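Local coordinates for protein trichothecene 15-O-acetyltransferase TRI3 (Fusarium sporotrichioides, PDB 3FOT) that acetylates the 15-hydroxyl of trichothecene intermediates, as a BAHD-superfamily acetyltransferase in the biosynthesis of mycotoxins such as T-2 toxin, at residues Leu460-Val468 and Arg479-Asn490. Numbering follows the deposited sequence.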
loop_
_atom_site.group_PDB
_atom_site.type_symbol
_atom_site.label_atom_id
_atom_site.label_comp_id
_atom_site.label_asym_id
_atom_site.label_seq_id
_atom_site.Cartn_x
_atom_site.Cartn_y
_atom_site.Cartn_z
ATOM N N LEU A 460 -3.742 10.817 21.778
ATOM C CA LEU A 460 -4.387 9.633 21.182
ATOM C C LEU A 460 -3.357 8.544 20.970
ATOM O O LEU A 460 -2.290 8.798 20.432
ATOM C CB LEU A 460 -5.090 9.988 19.858
ATOM C CG LEU A 460 -6.338 10.870 20.046
ATOM C CD1 LEU A 460 -6.619 11.650 18.744
ATOM C CD2 LEU A 460 -7.525 10.038 20.406
ATOM N N SER A 461 -3.665 7.341 21.433
ATOM C CA SER A 461 -2.765 6.201 21.234
ATOM C C SER A 461 -3.137 5.536 19.926
ATOM O O SER A 461 -4.335 5.290 19.679
ATOM C CB SER A 461 -2.955 5.180 22.354
ATOM O OG SER A 461 -1.995 4.141 22.173
ATOM N N VAL A 462 -2.150 5.280 19.072
ATOM C CA VAL A 462 -2.442 4.591 17.806
ATOM C C VAL A 462 -2.336 3.100 18.084
ATOM O O VAL A 462 -1.219 2.565 18.174
ATOM C CB VAL A 462 -1.499 5.021 16.644
ATOM C CG1 VAL A 462 -1.925 4.355 15.333
ATOM C CG2 VAL A 462 -1.483 6.560 16.469
ATOM N N GLU A 463 -3.489 2.447 18.221
ATOM C CA GLU A 463 -3.530 1.051 18.728
ATOM C C GLU A 463 -3.329 0.024 17.639
ATOM O O GLU A 463 -2.595 -0.955 17.830
ATOM C CB GLU A 463 -4.835 0.763 19.461
ATOM C CG GLU A 463 -4.997 1.664 20.665
ATOM C CD GLU A 463 -5.824 1.045 21.755
ATOM O OE1 GLU A 463 -6.838 0.384 21.446
ATOM O OE2 GLU A 463 -5.445 1.233 22.927
ATOM N N SER A 464 -3.983 0.250 16.499
ATOM C CA SER A 464 -3.935 -0.744 15.422
ATOM C C SER A 464 -3.944 -0.045 14.077
ATOM O O SER A 464 -4.524 1.043 13.912
ATOM C CB SER A 464 -5.107 -1.733 15.527
ATOM O OG SER A 464 -6.325 -1.079 15.271
ATOM N N ILE A 465 -3.273 -0.677 13.121
ATOM C CA ILE A 465 -3.176 -0.160 11.771
ATOM C C ILE A 465 -3.471 -1.310 10.829
ATOM O O ILE A 465 -2.838 -2.365 10.909
ATOM C CB ILE A 465 -1.781 0.453 11.455
ATOM C CG1 ILE A 465 -1.424 1.572 12.453
ATOM C CG2 ILE A 465 -1.710 0.935 9.983
ATOM C CD1 ILE A 465 -0.003 2.148 12.280
ATOM N N ASP A 466 -4.470 -1.126 9.973
ATOM C CA ASP A 466 -4.735 -2.107 8.912
ATOM C C ASP A 466 -4.679 -1.436 7.550
ATOM O O ASP A 466 -5.346 -0.453 7.320
ATOM C CB ASP A 466 -6.080 -2.786 9.138
ATOM C CG ASP A 466 -6.077 -3.627 10.381
ATOM O OD1 ASP A 466 -5.329 -4.639 10.378
ATOM O OD2 ASP A 466 -6.792 -3.263 11.346
ATOM N N PHE A 467 -3.891 -1.997 6.648
ATOM C CA PHE A 467 -3.647 -1.392 5.355
ATOM C C PHE A 467 -4.302 -2.289 4.309
ATOM O O PHE A 467 -3.964 -3.473 4.182
ATOM C CB PHE A 467 -2.145 -1.260 5.121
ATOM C CG PHE A 467 -1.782 -0.696 3.791
ATOM C CD1 PHE A 467 -1.655 0.670 3.608
ATOM C CD2 PHE A 467 -1.565 -1.533 2.704
ATOM C CE1 PHE A 467 -1.324 1.192 2.377
ATOM C CE2 PHE A 467 -1.230 -0.997 1.468
ATOM C CZ PHE A 467 -1.112 0.349 1.311
ATOM N N VAL A 468 -5.284 -1.733 3.611
ATOM C CA VAL A 468 -5.997 -2.477 2.577
ATOM C C VAL A 468 -5.864 -1.798 1.204
ATOM O O VAL A 468 -5.835 -0.567 1.097
ATOM C CB VAL A 468 -7.490 -2.759 2.968
ATOM C CG1 VAL A 468 -7.584 -3.428 4.357
ATOM C CG2 VAL A 468 -8.299 -1.502 2.959
ATOM N N ARG A 479 -1.035 -9.576 2.296
ATOM C CA ARG A 479 -0.171 -8.499 2.752
ATOM C C ARG A 479 0.326 -8.800 4.171
ATOM O O ARG A 479 -0.431 -9.327 4.984
ATOM C CB ARG A 479 -0.931 -7.172 2.763
ATOM C CG ARG A 479 -1.782 -6.885 1.501
ATOM C CD ARG A 479 -2.254 -5.420 1.525
ATOM N NE ARG A 479 -1.156 -4.499 1.246
ATOM C CZ ARG A 479 -0.762 -4.117 0.042
ATOM N NH1 ARG A 479 0.255 -3.268 -0.068
ATOM N NH2 ARG A 479 -1.376 -4.563 -1.049
ATOM N N LEU A 480 1.577 -8.462 4.457
ATOM C CA LEU A 480 2.108 -8.594 5.817
ATOM C C LEU A 480 2.589 -7.243 6.303
ATOM O O LEU A 480 3.353 -6.570 5.611
ATOM C CB LEU A 480 3.299 -9.568 5.841
ATOM C CG LEU A 480 3.982 -9.796 7.210
ATOM C CD1 LEU A 480 3.110 -10.626 8.121
ATOM C CD2 LEU A 480 5.385 -10.393 7.066
ATOM N N ASP A 481 2.174 -6.837 7.494
ATOM C CA ASP A 481 2.931 -5.755 8.122
ATOM C C ASP A 481 3.069 -5.968 9.614
ATOM O O ASP A 481 2.734 -7.045 10.118
ATOM C CB ASP A 481 2.446 -4.361 7.735
ATOM C CG ASP A 481 1.017 -4.129 8.050
ATOM O OD1 ASP A 481 0.439 -4.918 8.834
ATOM O OD2 ASP A 481 0.494 -3.108 7.513
ATOM N N SER A 482 3.556 -4.954 10.304
ATOM C CA SER A 482 3.836 -5.074 11.713
ATOM C C SER A 482 3.525 -3.772 12.410
ATOM O O SER A 482 3.776 -2.701 11.862
ATOM C CB SER A 482 5.316 -5.391 11.928
ATOM O OG SER A 482 5.553 -5.579 13.315
ATOM N N TRP A 483 2.996 -3.879 13.625
ATOM C CA TRP A 483 2.818 -2.695 14.477
ATOM C C TRP A 483 2.934 -3.110 15.922
ATOM O O TRP A 483 2.342 -4.116 16.304
ATOM C CB TRP A 483 1.453 -2.128 14.211
ATOM C CG TRP A 483 1.071 -0.891 14.949
ATOM C CD1 TRP A 483 0.044 -0.758 15.829
ATOM C CD2 TRP A 483 1.676 0.394 14.827
ATOM N NE1 TRP A 483 -0.022 0.553 16.285
ATOM C CE2 TRP A 483 0.972 1.273 15.687
ATOM C CE3 TRP A 483 2.761 0.892 14.089
ATOM C CZ2 TRP A 483 1.298 2.626 15.814
ATOM C CZ3 TRP A 483 3.090 2.252 14.223
ATOM C CH2 TRP A 483 2.348 3.100 15.076
ATOM N N ARG A 484 3.716 -2.363 16.715
ATOM C CA ARG A 484 3.871 -2.676 18.164
ATOM C C ARG A 484 4.289 -4.147 18.347
ATOM O O ARG A 484 3.792 -4.862 19.258
ATOM C CB ARG A 484 2.597 -2.382 18.943
ATOM C CG ARG A 484 2.266 -0.885 18.950
ATOM C CD ARG A 484 0.945 -0.664 19.623
ATOM N NE ARG A 484 0.614 0.757 19.688
ATOM C CZ ARG A 484 1.037 1.596 20.645
ATOM N NH1 ARG A 484 0.664 2.869 20.605
ATOM N NH2 ARG A 484 1.804 1.165 21.657
ATOM N N ASP A 485 5.219 -4.552 17.483
ATOM C CA ASP A 485 5.843 -5.901 17.463
ATOM C C ASP A 485 4.889 -7.046 17.138
ATOM O O ASP A 485 5.242 -8.215 17.341
ATOM C CB ASP A 485 6.543 -6.222 18.785
ATOM C CG ASP A 485 7.846 -5.485 18.950
ATOM O OD1 ASP A 485 8.593 -5.322 17.957
ATOM O OD2 ASP A 485 8.123 -5.110 20.099
ATOM N N ALA A 486 3.696 -6.729 16.650
ATOM C CA ALA A 486 2.751 -7.758 16.243
ATOM C C ALA A 486 2.593 -7.734 14.733
ATOM O O ALA A 486 2.326 -6.676 14.161
ATOM C CB ALA A 486 1.401 -7.542 16.921
ATOM N N SER A 487 2.724 -8.905 14.102
ATOM C CA SER A 487 2.528 -9.040 12.648
ATOM C C SER A 487 1.069 -9.317 12.311
ATOM O O SER A 487 0.424 -10.153 12.938
ATOM C CB SER A 487 3.426 -10.151 12.071
ATOM O OG SER A 487 4.800 -9.825 12.260
ATOM N N THR A 488 0.550 -8.614 11.311
ATOM C CA THR A 488 -0.784 -8.870 10.807
ATOM C C THR A 488 -0.710 -9.379 9.370
ATOM O O THR A 488 -0.002 -8.781 8.554
ATOM C CB THR A 488 -1.582 -7.566 10.813
ATOM O OG1 THR A 488 -1.789 -7.170 12.185
ATOM C CG2 THR A 488 -2.922 -7.773 10.125
ATOM N N LEU A 489 -1.407 -10.470 9.083
ATOM C CA LEU A 489 -1.577 -10.916 7.700
ATOM C C LEU A 489 -2.979 -10.578 7.288
ATOM O O LEU A 489 -3.942 -10.869 8.001
ATOM C CB LEU A 489 -1.336 -12.427 7.523
ATOM C CG LEU A 489 0.112 -12.913 7.526
ATOM C CD1 LEU A 489 0.542 -13.061 8.956
ATOM C CD2 LEU A 489 0.209 -14.285 6.816
ATOM N N ASN A 490 -3.092 -9.957 6.121
ATOM C CA ASN A 490 -4.373 -9.606 5.511
ATOM C C ASN A 490 -4.448 -10.268 4.129
ATOM O O ASN A 490 -3.463 -10.209 3.388
ATOM C CB ASN A 490 -4.424 -8.084 5.365
ATOM C CG ASN A 490 -5.838 -7.532 5.159
ATOM O OD1 ASN A 490 -6.776 -8.249 4.802
ATOM N ND2 ASN A 490 -5.981 -6.227 5.381
HETATM O O HOH W 1 -0.091 -3.324 11.299
HETATM O O HOH W 2 -3.814 -5.191 12.532
#
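A β-hairpin, R479-N490, turning through a type I' bend from W483 to A486, lays W483 and R484 against strand 460-468 of a neighbouring sheet. W483 NE1 donates a hydrogen bond to V462 O (3.0 Å), the oxygen close to the indole plane, while R484 hydrogen-bonds the same oxygen side-on through NE (3.0 Å) and NH1 (3.1 Å), in the guanidinium plane. W483 NE1 and R484 NH1 stand well out of the carbonyl plane on opposite sides; NE, on the side of NH1, is tilted only 23° from it. R484 gets there on a chain extended from CG to NE, its CG resting on one face of the indole. The opposite face takes I465 CD1, a CH-pi contact 3.4 Å from the centroid of the six-membered ring, and V462 CG1 touches CZ2. Strand 460-468 carries a classic β bulge here, E463 and S464 both facing S58 of strand 53-61, and E463 turns its carboxylate to a salt bridge with R60. Further along, one water bridges I465 O (2.9 Å) and D481 OD1; another donates to D466 OD1 (2.7 Å) while also bonding T488 OG1. At the far end the bent chain of R479, salt-bridged to D439, brings NE and NH1 to the edge of the F467 ring, whose CE2 lies over a face of the guanidinium, the two planes 49° apart.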